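Local coordinates for protein histone deacetylase complex subunit SAP18 (Mus musculus, PDB 4A6Q) that enhances SIN3-HDAC1-mediated transcriptional repression and serves as an auxiliary component of the exon junction complex deposited at splice junctions on mRNAs, at residues A[44-48]-A[49-53]; A[62-65]-A[66-70]; A[70-73]-A[74-77]; A[125-128]-A[129-133]. All coordinates share one frame; numbering follows the deposited sequence.

Contact 1 of 4, residues A[44-48]-A[49-53]; sequences DEFSR and GNVPS
The carbonyl oxygen of Ser47 is gripped by the backbone of Asn50 and by a water. Asn50 N reaches Ser47 O at 2.9 Å with an N-H...O angle of 159°, the donor standing above the carbonyl plane, while water 1 donates to Ser47 O and Asp44 O and accepts from Asn50 ND2. Asp44 O takes a second bond, from Ser47 OG at 2.8 Å. A second water bridges Phe46 O and Gly49 N across the bend. Ser47 to Asn50 thus form a type I' beta turn in the loop between strands 28-35 and 56-60 of this ubiquitin-like fold; Arg48 and Gly49 at its corners both have positive phi, as a type I' turn requires, a conformation that glycine accepts readily at Gly49.

Beyond the turn the chain doubles back. Asn50 O receives a CA-H...O contact from Phe46 CA at 3.2 Å, and Pro52 lays its CD over one face of the Phe46 ring, 3.8 Å from the ring centroid, in a CH-pi contact. The ring is swung beside its own backbone N (chi1 -71°), where CD1 also meets Val51 CG1 obliquely at 4.1 Å. Replacing Phe46 by alanine is likely to leave Pro52 CD without the ring face it lies on and to open a gap beside Val51 CG1. Phe33 meets the same ring edge-to-face, joining the loop to strand 28-35.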
loop_
_atom_site.group_PDB
_atom_site.type_symbol
_atom_site.label_atom_id
_atom_site.label_comp_id
_atom_site.label_asym_id
_atom_site.label_seq_id
_atom_site.Cartn_x
_atom_site.Cartn_y
_atom_site.Cartn_z
ATOM N N ASP A 44 -5.446 3.491 -16.521
ATOM C CA ASP A 44 -5.669 4.648 -17.383
ATOM C C ASP A 44 -5.875 5.943 -16.591
ATOM O O ASP A 44 -5.706 7.035 -17.125
ATOM C CB ASP A 44 -6.803 4.399 -18.407
ATOM C CG ASP A 44 -8.085 3.886 -17.760
ATOM O OD1 ASP A 44 -8.173 2.664 -17.514
ATOM O OD2 ASP A 44 -9.011 4.690 -17.523
ATOM N N GLU A 45 -6.217 5.830 -15.311
ATOM C CA GLU A 45 -6.400 7.010 -14.478
ATOM C C GLU A 45 -5.052 7.533 -13.963
ATOM O O GLU A 45 -5.002 8.579 -13.331
ATOM C CB GLU A 45 -7.353 6.729 -13.296
ATOM C CG GLU A 45 -8.802 6.348 -13.691
ATOM C CD GLU A 45 -9.733 6.144 -12.501
ATOM O OE1 GLU A 45 -10.214 7.157 -11.951
ATOM O OE2 GLU A 45 -9.975 4.977 -12.110
ATOM N N PHE A 46 -3.976 6.788 -14.219
ATOM C CA PHE A 46 -2.618 7.210 -13.839
ATOM C C PHE A 46 -1.720 7.485 -15.058
ATOM O O PHE A 46 -0.497 7.668 -14.930
ATOM C CB PHE A 46 -1.969 6.164 -12.905
ATOM C CG PHE A 46 -2.568 6.130 -11.536
ATOM C CD1 PHE A 46 -2.087 6.966 -10.538
ATOM C CD2 PHE A 46 -3.620 5.264 -11.224
ATOM C CE1 PHE A 46 -2.619 6.960 -9.292
ATOM C CE2 PHE A 46 -4.154 5.267 -9.972
ATOM C CZ PHE A 46 -3.668 6.110 -9.003
ATOM N N SER A 47 -2.330 7.548 -16.238
ATOM C CA SER A 47 -1.574 7.680 -17.471
ATOM C C SER A 47 -1.413 9.134 -17.914
ATOM O O SER A 47 -2.069 10.037 -17.395
ATOM C CB SER A 47 -2.289 6.919 -18.579
ATOM O OG SER A 47 -3.530 7.547 -18.863
ATOM N N ARG A 48 -0.533 9.327 -18.890
ATOM C CA ARG A 48 -0.339 10.617 -19.555
ATOM C C ARG A 48 -0.044 11.745 -18.591
ATOM O O ARG A 48 -0.474 12.878 -18.811
ATOM C CB ARG A 48 -1.564 10.969 -20.419
ATOM C CG ARG A 48 -1.739 10.094 -21.650
ATOM C CD ARG A 48 -3.094 10.326 -22.328
ATOM N NE ARG A 48 -4.158 9.518 -21.729
ATOM C CZ ARG A 48 -5.293 10.012 -21.233
ATOM N NH1 ARG A 48 -5.521 11.324 -21.264
ATOM N NH2 ARG A 48 -6.201 9.192 -20.709
ATOM N N GLY A 49 0.682 11.436 -17.519
ATOM C CA GLY A 49 1.061 12.432 -16.536
ATOM C C GLY A 49 -0.021 12.810 -15.535
ATOM O O GLY A 49 0.154 13.752 -14.770
ATOM N N ASN A 50 -1.137 12.082 -15.533
ATOM C CA ASN A 50 -2.234 12.427 -14.626
ATOM C C ASN A 50 -2.368 11.478 -13.447
ATOM O O ASN A 50 -1.887 10.354 -13.489
ATOM C CB ASN A 50 -3.568 12.447 -15.386
ATOM C CG ASN A 50 -3.610 13.503 -16.475
ATOM O OD1 ASN A 50 -3.291 14.668 -16.246
ATOM N ND2 ASN A 50 -4.001 13.091 -17.667
ATOM N N VAL A 51 -3.020 11.957 -12.390
ATOM C CA VAL A 51 -3.445 11.122 -11.271
ATOM C C VAL A 51 -4.906 11.487 -11.005
ATOM O O VAL A 51 -5.362 12.542 -11.467
ATOM C CB VAL A 51 -2.597 11.377 -10.010
ATOM C CG1 VAL A 51 -1.132 10.982 -10.237
ATOM C CG2 VAL A 51 -2.689 12.843 -9.603
ATOM N N PRO A 52 -5.646 10.632 -10.277
ATOM C CA PRO A 52 -7.009 11.013 -9.848
ATOM C C PRO A 52 -7.025 12.379 -9.142
ATOM O O PRO A 52 -6.068 12.753 -8.486
ATOM C CB PRO A 52 -7.390 9.897 -8.884
ATOM C CG PRO A 52 -6.623 8.684 -9.411
ATOM C CD PRO A 52 -5.292 9.257 -9.854
ATOM N N SER A 53 -8.111 13.128 -9.321
ATOM C CA SER A 53 -8.209 14.503 -8.842
ATOM C C SER A 53 -8.552 14.598 -7.354
ATOM O O SER A 53 -8.721 15.699 -6.831
ATOM C CB SER A 53 -9.249 15.264 -9.666
ATOM O OG SER A 53 -8.838 15.418 -11.031
HETATM O O HOH W 1 -5.155 10.137 -17.765
HETATM O O HOH W 2 1.572 8.834 -16.377
#

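Contact 2 of 4, residues A[62-65]-A[66-70]; sequences MDAT and LKELT
Thr65 and Glu68 meet through a side-chain-to-backbone bond at the start of helix 66-76: Glu68 N donates to Thr65 OG1 at 3.1 Å with an N-H...O angle of 157°. OG1 sits between its own backbone N and carbonyl carbon (chi1 65°), which turns it toward the first turn of the helix, where it also rests 3.4 Å from Glu68 CB. Next to this bond Leu69 N donates to Thr65 O at 3.1 Å, the first bond of the regular helical series.

Packing is tight around that carbonyl. Leu69 CG approaches Thr65 O to 3.4 Å and Glu68 CB lies 3.5 Å from Thr65 O, so the oxygen is flanked by carbon as well as bonded. Leu69, which is buried, then turns inward to Leu30 and Phe89 of the sheet, with only a loose touch of its CD2 on Ala64 CB at 4.3 Å. The side of the partly exposed Glu68 is more open and polar. There Glu68, extended beyond CG, runs back along the loop until OE1 comes 3.4 Å from Ala64 CA; its carboxylate forms a salt bridge with Arg22, which also pairs with Asp63 and probably offsets the like charges of the two acids. Asp63 OD2 accepts from Ile20 N as well.

A valine in place of Thr65 would probably cost Glu68 N its side-chain acceptor and weaken the cap. A threonine hydroxyl accepting from the amide three residues on is the classical N-cap, here opening the helix that packs across the ubiquitin-like sheet.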
loop_
_atom_site.group_PDB
_atom_site.type_symbol
_atom_site.label_atom_id
_atom_site.label_comp_id
_atom_site.label_asym_id
_atom_site.label_seq_id
_atom_site.Cartn_x
_atom_site.Cartn_y
_atom_site.Cartn_z
HETATM N N MSE A 62 8.696 3.672 6.315
HETATM C CA MSE A 62 8.652 2.402 5.571
HETATM C C MSE A 62 8.050 1.248 6.362
HETATM O O MSE A 62 7.689 0.240 5.770
HETATM C CB MSE A 62 10.057 2.016 5.067
HETATM C CG MSE A 62 10.615 2.975 4.058
HETATM SE SE MSE A 62 9.597 2.828 2.434
HETATM C CE MSE A 62 9.727 0.931 2.079
ATOM N N ASP A 63 7.962 1.386 7.680
ATOM C CA ASP A 63 7.313 0.353 8.517
ATOM C C ASP A 63 5.877 0.692 8.864
ATOM O O ASP A 63 5.285 0.069 9.771
ATOM C CB ASP A 63 8.181 0.006 9.760
ATOM C CG ASP A 63 8.284 1.148 10.771
ATOM O OD1 ASP A 63 7.885 2.301 10.446
ATOM O OD2 ASP A 63 8.773 0.888 11.892
ATOM N N ALA A 64 5.294 1.652 8.141
ATOM C CA ALA A 64 3.866 1.896 8.266
ATOM C C ALA A 64 3.085 0.597 7.958
ATOM O O ALA A 64 3.349 -0.073 6.956
ATOM C CB ALA A 64 3.434 2.988 7.320
ATOM N N THR A 65 2.095 0.292 8.796
ATOM C CA THR A 65 1.236 -0.908 8.600
ATOM C C THR A 65 -0.094 -0.542 7.981
ATOM O O THR A 65 -0.524 0.623 8.013
ATOM C CB THR A 65 0.933 -1.610 9.920
ATOM O OG1 THR A 65 0.144 -0.747 10.748
ATOM C CG2 THR A 65 2.248 -1.960 10.646
ATOM N N LEU A 66 -0.752 -1.540 7.403
ATOM C CA LEU A 66 -2.061 -1.251 6.826
ATOM C C LEU A 66 -3.033 -0.658 7.866
ATOM O O LEU A 66 -3.817 0.271 7.544
ATOM C CB LEU A 66 -2.676 -2.505 6.180
ATOM C CG LEU A 66 -1.848 -3.109 5.063
ATOM C CD1 LEU A 66 -2.679 -4.166 4.368
ATOM C CD2 LEU A 66 -1.331 -2.066 4.065
ATOM N N LYS A 67 -3.035 -1.166 9.100
ATOM C CA LYS A 67 -3.922 -0.645 10.149
ATOM C C LYS A 67 -3.621 0.798 10.526
ATOM O O LYS A 67 -4.509 1.622 10.739
ATOM C CB LYS A 67 -3.835 -1.503 11.422
ATOM C CG LYS A 67 -4.897 -2.567 11.597
ATOM C CD LYS A 67 -6.343 -2.109 11.370
ATOM C CE LYS A 67 -7.293 -3.262 11.685
ATOM N NZ LYS A 67 -8.749 -2.918 11.609
ATOM N N GLU A 68 -2.329 1.136 10.561
ATOM C CA GLU A 68 -1.938 2.499 10.853
ATOM C C GLU A 68 -2.493 3.432 9.792
ATOM O O GLU A 68 -2.958 4.544 10.073
ATOM C CB GLU A 68 -0.400 2.589 10.884
ATOM C CG GLU A 68 0.147 3.944 11.205
ATOM C CD GLU A 68 1.669 3.960 11.365
ATOM O OE1 GLU A 68 2.322 2.924 11.096
ATOM O OE2 GLU A 68 2.173 5.009 11.843
ATOM N N LEU A 69 -2.395 3.002 8.531
ATOM C CA LEU A 69 -2.876 3.838 7.452
ATOM C C LEU A 69 -4.386 3.944 7.399
ATOM O O LEU A 69 -4.916 5.003 7.106
ATOM C CB LEU A 69 -2.302 3.353 6.114
ATOM C CG LEU A 69 -0.759 3.423 6.099
ATOM C CD1 LEU A 69 -0.230 2.739 4.847
ATOM C CD2 LEU A 69 -0.276 4.901 6.145
ATOM N N THR A 70 -5.097 2.865 7.697
ATOM C CA THR A 70 -6.552 2.995 7.653
ATOM C C THR A 70 -7.072 3.905 8.762
ATOM O O THR A 70 -8.074 4.574 8.584
ATOM C CB THR A 70 -7.299 1.667 7.750
ATOM O OG1 THR A 70 -7.124 1.128 9.049
ATOM C CG2 THR A 70 -6.830 0.681 6.693
#

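Contact 3 of 4, residues A[70-73]-A[74-77]; sequences TSLV and KEVY
Lys74 runs back along Thr70, one helical turn earlier, the two side chains lying side by side and pointing the same way. Its CB lies 3.6 Å from Thr70 O, and CG comes closer, 3.3 Å from the same oxygen, which also accepts the Lys74 N hydrogen bond. CD follows at 3.5 Å from Thr70 O, and Lys74 CE runs alongside, 4.1 Å from Thr70 OG1. CG stands beside the backbone N (chi1 -72°) and the rest of the chain is extended, which carries NZ level with Thr70 OG1. The ammonium does not bond the hydroxyl directly: two waters each accept from Lys74 NZ and hydrogen-bond to Thr70 OG1, while Phe87 of strand 86-94 and Ser111 lie against the lysine.

On another flank Leu72 CD2 touches the Glu75 carboxylate, 3.7 Å from OE1. The helical bonding weakens toward residues 74-76. Both bonds to Glu75 N are weak, whereas Val73 O accepts two backbone N-H bonds, from Val76 N, above the carbonyl plane, and from Tyr77 N at 3.0 Å. Val73 itself packs on Leu56, Ile135 and Ile137 of the sheet. Lys74 and Thr70 are thus coupled through two waters, so that the ammonium charge is probably shared with solvent rather than held by the hydroxyl itself.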
loop_
_atom_site.group_PDB
_atom_site.type_symbol
_atom_site.label_atom_id
_atom_site.label_comp_id
_atom_site.label_asym_id
_atom_site.label_seq_id
_atom_site.Cartn_x
_atom_site.Cartn_y
_atom_site.Cartn_z
ATOM N N THR A 70 -5.097 2.865 7.697
ATOM C CA THR A 70 -6.552 2.995 7.653
ATOM C C THR A 70 -7.072 3.905 8.762
ATOM O O THR A 70 -8.074 4.574 8.584
ATOM C CB THR A 70 -7.299 1.667 7.750
ATOM O OG1 THR A 70 -7.124 1.128 9.049
ATOM C CG2 THR A 70 -6.830 0.681 6.693
ATOM N N SER A 71 -6.372 3.968 9.888
ATOM C CA SER A 71 -6.746 4.901 10.944
ATOM C C SER A 71 -6.752 6.344 10.440
ATOM O O SER A 71 -7.657 7.117 10.773
ATOM C CB SER A 71 -5.814 4.768 12.144
ATOM O OG SER A 71 -6.326 5.512 13.237
ATOM N N LEU A 72 -5.767 6.702 9.618
ATOM C CA LEU A 72 -5.726 8.051 9.055
ATOM C C LEU A 72 -6.836 8.291 8.029
ATOM O O LEU A 72 -7.399 9.384 7.945
ATOM C CB LEU A 72 -4.351 8.331 8.439
ATOM C CG LEU A 72 -3.232 8.302 9.490
ATOM C CD1 LEU A 72 -1.857 8.272 8.840
ATOM C CD2 LEU A 72 -3.333 9.485 10.407
ATOM N N VAL A 73 -7.125 7.279 7.212
ATOM C CA VAL A 73 -8.198 7.395 6.242
ATOM C C VAL A 73 -9.528 7.621 6.971
ATOM O O VAL A 73 -10.349 8.448 6.554
ATOM C CB VAL A 73 -8.239 6.143 5.343
ATOM C CG1 VAL A 73 -9.470 6.148 4.394
ATOM C CG2 VAL A 73 -6.964 6.053 4.526
ATOM N N LYS A 74 -9.724 6.929 8.087
ATOM C CA LYS A 74 -10.973 7.090 8.846
ATOM C C LYS A 74 -11.193 8.495 9.424
ATOM O O LYS A 74 -12.344 8.914 9.609
ATOM C CB LYS A 74 -11.048 6.053 9.951
ATOM C CG LYS A 74 -11.298 4.669 9.459
ATOM C CD LYS A 74 -10.875 3.680 10.513
ATOM C CE LYS A 74 -10.937 2.298 9.992
ATOM N NZ LYS A 74 -10.471 1.344 11.038
ATOM N N GLU A 75 -10.108 9.202 9.716
ATOM C CA GLU A 75 -10.160 10.596 10.157
ATOM C C GLU A 75 -10.867 11.480 9.135
ATOM O O GLU A 75 -11.571 12.416 9.517
ATOM C CB GLU A 75 -8.742 11.167 10.429
ATOM C CG GLU A 75 -8.008 10.553 11.635
ATOM C CD GLU A 75 -6.565 11.068 11.870
ATOM O OE1 GLU A 75 -6.023 11.916 11.109
ATOM O OE2 GLU A 75 -5.945 10.587 12.843
ATOM N N VAL A 76 -10.644 11.235 7.838
ATOM C CA VAL A 76 -11.226 12.121 6.836
ATOM C C VAL A 76 -12.504 11.584 6.219
ATOM O O VAL A 76 -13.268 12.349 5.657
ATOM C CB VAL A 76 -10.255 12.484 5.691
ATOM C CG1 VAL A 76 -9.294 13.585 6.142
ATOM C CG2 VAL A 76 -9.520 11.272 5.222
ATOM N N TYR A 77 -12.719 10.267 6.284
ATOM C CA TYR A 77 -13.919 9.657 5.732
ATOM C C TYR A 77 -14.578 8.838 6.844
ATOM O O TYR A 77 -14.427 7.623 6.890
ATOM C CB TYR A 77 -13.494 8.766 4.556
ATOM C CG TYR A 77 -14.582 8.235 3.646
ATOM C CD1 TYR A 77 -15.391 9.087 2.902
ATOM C CD2 TYR A 77 -14.755 6.866 3.481
ATOM C CE1 TYR A 77 -16.365 8.582 2.051
ATOM C CE2 TYR A 77 -15.713 6.360 2.638
ATOM C CZ TYR A 77 -16.522 7.216 1.928
ATOM O OH TYR A 77 -17.476 6.691 1.087
HETATM O O HOH W 3 -9.316 -1.059 9.252
HETATM O O HOH W 4 -7.562 1.593 11.821
HETATM O O HOH W 5 -4.969 8.016 13.166
#

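Contact 4 of 4, residues A[125-128]-A[129-133]; sequences QKFQ and IGDYL
Phe127 and Gln128 meet the residues that follow them around a type II beta turn, Gln128 to Asp131, which leads into strand 132-138 of the ubiquitin-like sheet. The turn lies in the region that, by similarity, takes part in splicing regulation.

Ile129 comes first at its corner; its CD1 makes a distant apolar contact with Phe127 CE2 at 4.5 Å, and its side chain reaches Leu28 of strand 28-35. Gly130 follows with a positive phi, in a backbone conformation at which a CB would jam against the preceding carbonyl oxygen, so glycine suits this corner.

Asp131 then closes the turn twice over. Its amide donates to Gln128 O at 2.8 Å with an N-H...O angle of 159°, and its carboxylate reaches back so that Gln128 N meets Asp131 OD2 at 2.8 Å from above the carboxylate plane. The carboxylate gets there because CG lies beside the backbone N of Asp131 (chi1 -63°). Asp131 CB meanwhile lies obliquely against the Phe127 ring, 3.6 Å from CE1; the two side chains slide past each other in opposite directions, ring and carboxylate planes nearly perpendicular. Phe127 continues inward to Leu30 and Leu122, and Asp131 rests on Ile91 and Phe93 of strand 86-94. Water 6 accepts from Gln128 NE2 and, 2.9 Å from Asp131 OD1, may link the two side chains.

Tyr132 and Leu133 carry the chain into the strand, bonding through their backbones to Val92 and to Arg31 and Phe33. Over one face of the Tyr132 ring stands Gly130 O, 4.1 Å above the plane and displaced toward the rim.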
loop_
_atom_site.group_PDB
_atom_site.type_symbol
_atom_site.label_atom_id
_atom_site.label_comp_id
_atom_site.label_asym_id
_atom_site.label_seq_id
_atom_site.Cartn_x
_atom_site.Cartn_y
_atom_site.Cartn_z
ATOM N N GLN A 125 6.322 -5.057 1.341
ATOM C CA GLN A 125 5.749 -5.204 -0.005
ATOM C C GLN A 125 6.606 -4.510 -1.067
ATOM O O GLN A 125 6.159 -4.315 -2.194
ATOM C CB GLN A 125 4.319 -4.666 -0.026
ATOM C CG GLN A 125 3.437 -5.284 1.021
ATOM C CD GLN A 125 3.337 -6.771 0.846
ATOM O OE1 GLN A 125 2.893 -7.240 -0.223
ATOM N NE2 GLN A 125 3.762 -7.542 1.861
ATOM N N LYS A 126 7.828 -4.139 -0.690
ATOM C CA LYS A 126 8.792 -3.438 -1.554
ATOM C C LYS A 126 8.262 -2.150 -2.157
ATOM O O LYS A 126 8.571 -1.784 -3.287
ATOM C CB LYS A 126 9.315 -4.383 -2.608
ATOM C CG LYS A 126 9.826 -5.625 -1.937
ATOM C CD LYS A 126 11.205 -5.884 -2.313
ATOM C CE LYS A 126 11.152 -6.569 -3.603
ATOM N NZ LYS A 126 12.530 -6.896 -4.050
ATOM N N PHE A 127 7.458 -1.461 -1.378
ATOM C CA PHE A 127 7.042 -0.102 -1.694
ATOM C C PHE A 127 8.283 0.754 -1.891
ATOM O O PHE A 127 9.281 0.600 -1.171
ATOM C CB PHE A 127 6.209 0.453 -0.522
ATOM C CG PHE A 127 5.762 1.849 -0.744
ATOM C CD1 PHE A 127 4.623 2.122 -1.473
ATOM C CD2 PHE A 127 6.507 2.898 -0.214
ATOM C CE1 PHE A 127 4.225 3.439 -1.681
ATOM C CE2 PHE A 127 6.129 4.181 -0.421
ATOM C CZ PHE A 127 4.997 4.451 -1.156
ATOM N N GLN A 128 8.215 1.657 -2.860
ATOM C CA GLN A 128 9.281 2.631 -3.078
ATOM C C GLN A 128 8.696 4.005 -3.100
ATOM O O GLN A 128 7.581 4.221 -3.556
ATOM C CB GLN A 128 10.002 2.358 -4.406
ATOM C CG GLN A 128 10.735 1.046 -4.364
ATOM C CD GLN A 128 11.568 0.751 -5.591
ATOM O OE1 GLN A 128 12.465 -0.077 -5.536
ATOM N NE2 GLN A 128 11.274 1.413 -6.695
ATOM N N ILE A 129 9.472 4.973 -2.603
ATOM C CA ILE A 129 9.060 6.355 -2.693
ATOM C C ILE A 129 8.858 6.613 -4.159
ATOM O O ILE A 129 9.680 6.210 -4.973
ATOM C CB ILE A 129 10.163 7.319 -2.130
ATOM C CG1 ILE A 129 9.879 7.634 -0.676
ATOM C CG2 ILE A 129 10.253 8.595 -2.924
ATOM C CD1 ILE A 129 9.951 6.430 0.182
ATOM N N GLY A 130 7.758 7.254 -4.515
ATOM C CA GLY A 130 7.497 7.464 -5.918
ATOM C C GLY A 130 6.295 6.630 -6.302
ATOM O O GLY A 130 5.594 6.945 -7.279
ATOM N N ASP A 131 6.094 5.535 -5.570
ATOM C CA ASP A 131 4.886 4.733 -5.808
ATOM C C ASP A 131 3.691 5.420 -5.176
ATOM O O ASP A 131 3.840 6.187 -4.222
ATOM C CB ASP A 131 4.983 3.355 -5.153
ATOM C CG ASP A 131 6.094 2.478 -5.696
ATOM O OD1 ASP A 131 6.662 2.757 -6.797
ATOM O OD2 ASP A 131 6.401 1.452 -5.027
ATOM N N TYR A 132 2.490 5.059 -5.628
ATOM C CA TYR A 132 1.241 5.519 -4.989
ATOM C C TYR A 132 0.563 4.373 -4.265
ATOM O O TYR A 132 0.796 3.188 -4.586
ATOM C CB TYR A 132 0.267 6.091 -6.025
ATOM C CG TYR A 132 0.908 7.069 -6.991
ATOM C CD1 TYR A 132 1.533 8.199 -6.522
ATOM C CD2 TYR A 132 0.842 6.864 -8.355
ATOM C CE1 TYR A 132 2.126 9.115 -7.396
ATOM C CE2 TYR A 132 1.423 7.763 -9.224
ATOM C CZ TYR A 132 2.048 8.890 -8.737
ATOM O OH TYR A 132 2.641 9.811 -9.600
ATOM N N LEU A 133 -0.249 4.706 -3.262
ATOM C CA LEU A 133 -1.082 3.683 -2.613
ATOM C C LEU A 133 -2.531 3.879 -3.004
ATOM O O LEU A 133 -3.029 5.000 -2.995
ATOM C CB LEU A 133 -0.942 3.827 -1.101
ATOM C CG LEU A 133 -1.391 2.649 -0.252
ATOM C CD1 LEU A 133 -0.482 1.415 -0.480
ATOM C CD2 LEU A 133 -1.308 3.101 1.217
HETATM O O HOH W 6 9.321 3.879 -7.241
#

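Along the chain the contacts come in the order 1 to 4, with contacts 2 and 3 overlapping at Thr70, and all belong to the SAP18 ubiquitin-like domain. Contacts 2 and 3 occupy successive parts of helix 66-76 and have centres about 12 Å apart: one opens the helix, the other covers its later turns. Contact 4 introduces strand 132-138, in the middle of the five-stranded sheet, and touches contact 2 through Leu69 CD1 and Leu133 CD2, joining helix to sheet. Contact 1 lies further out, its centre about 25 Å from that of contact 2, yet Phe46 and Val51 pack on Tyr132 of contact 4. Strand 132-138 thus connects the helix with the peripheral 44-53 loop.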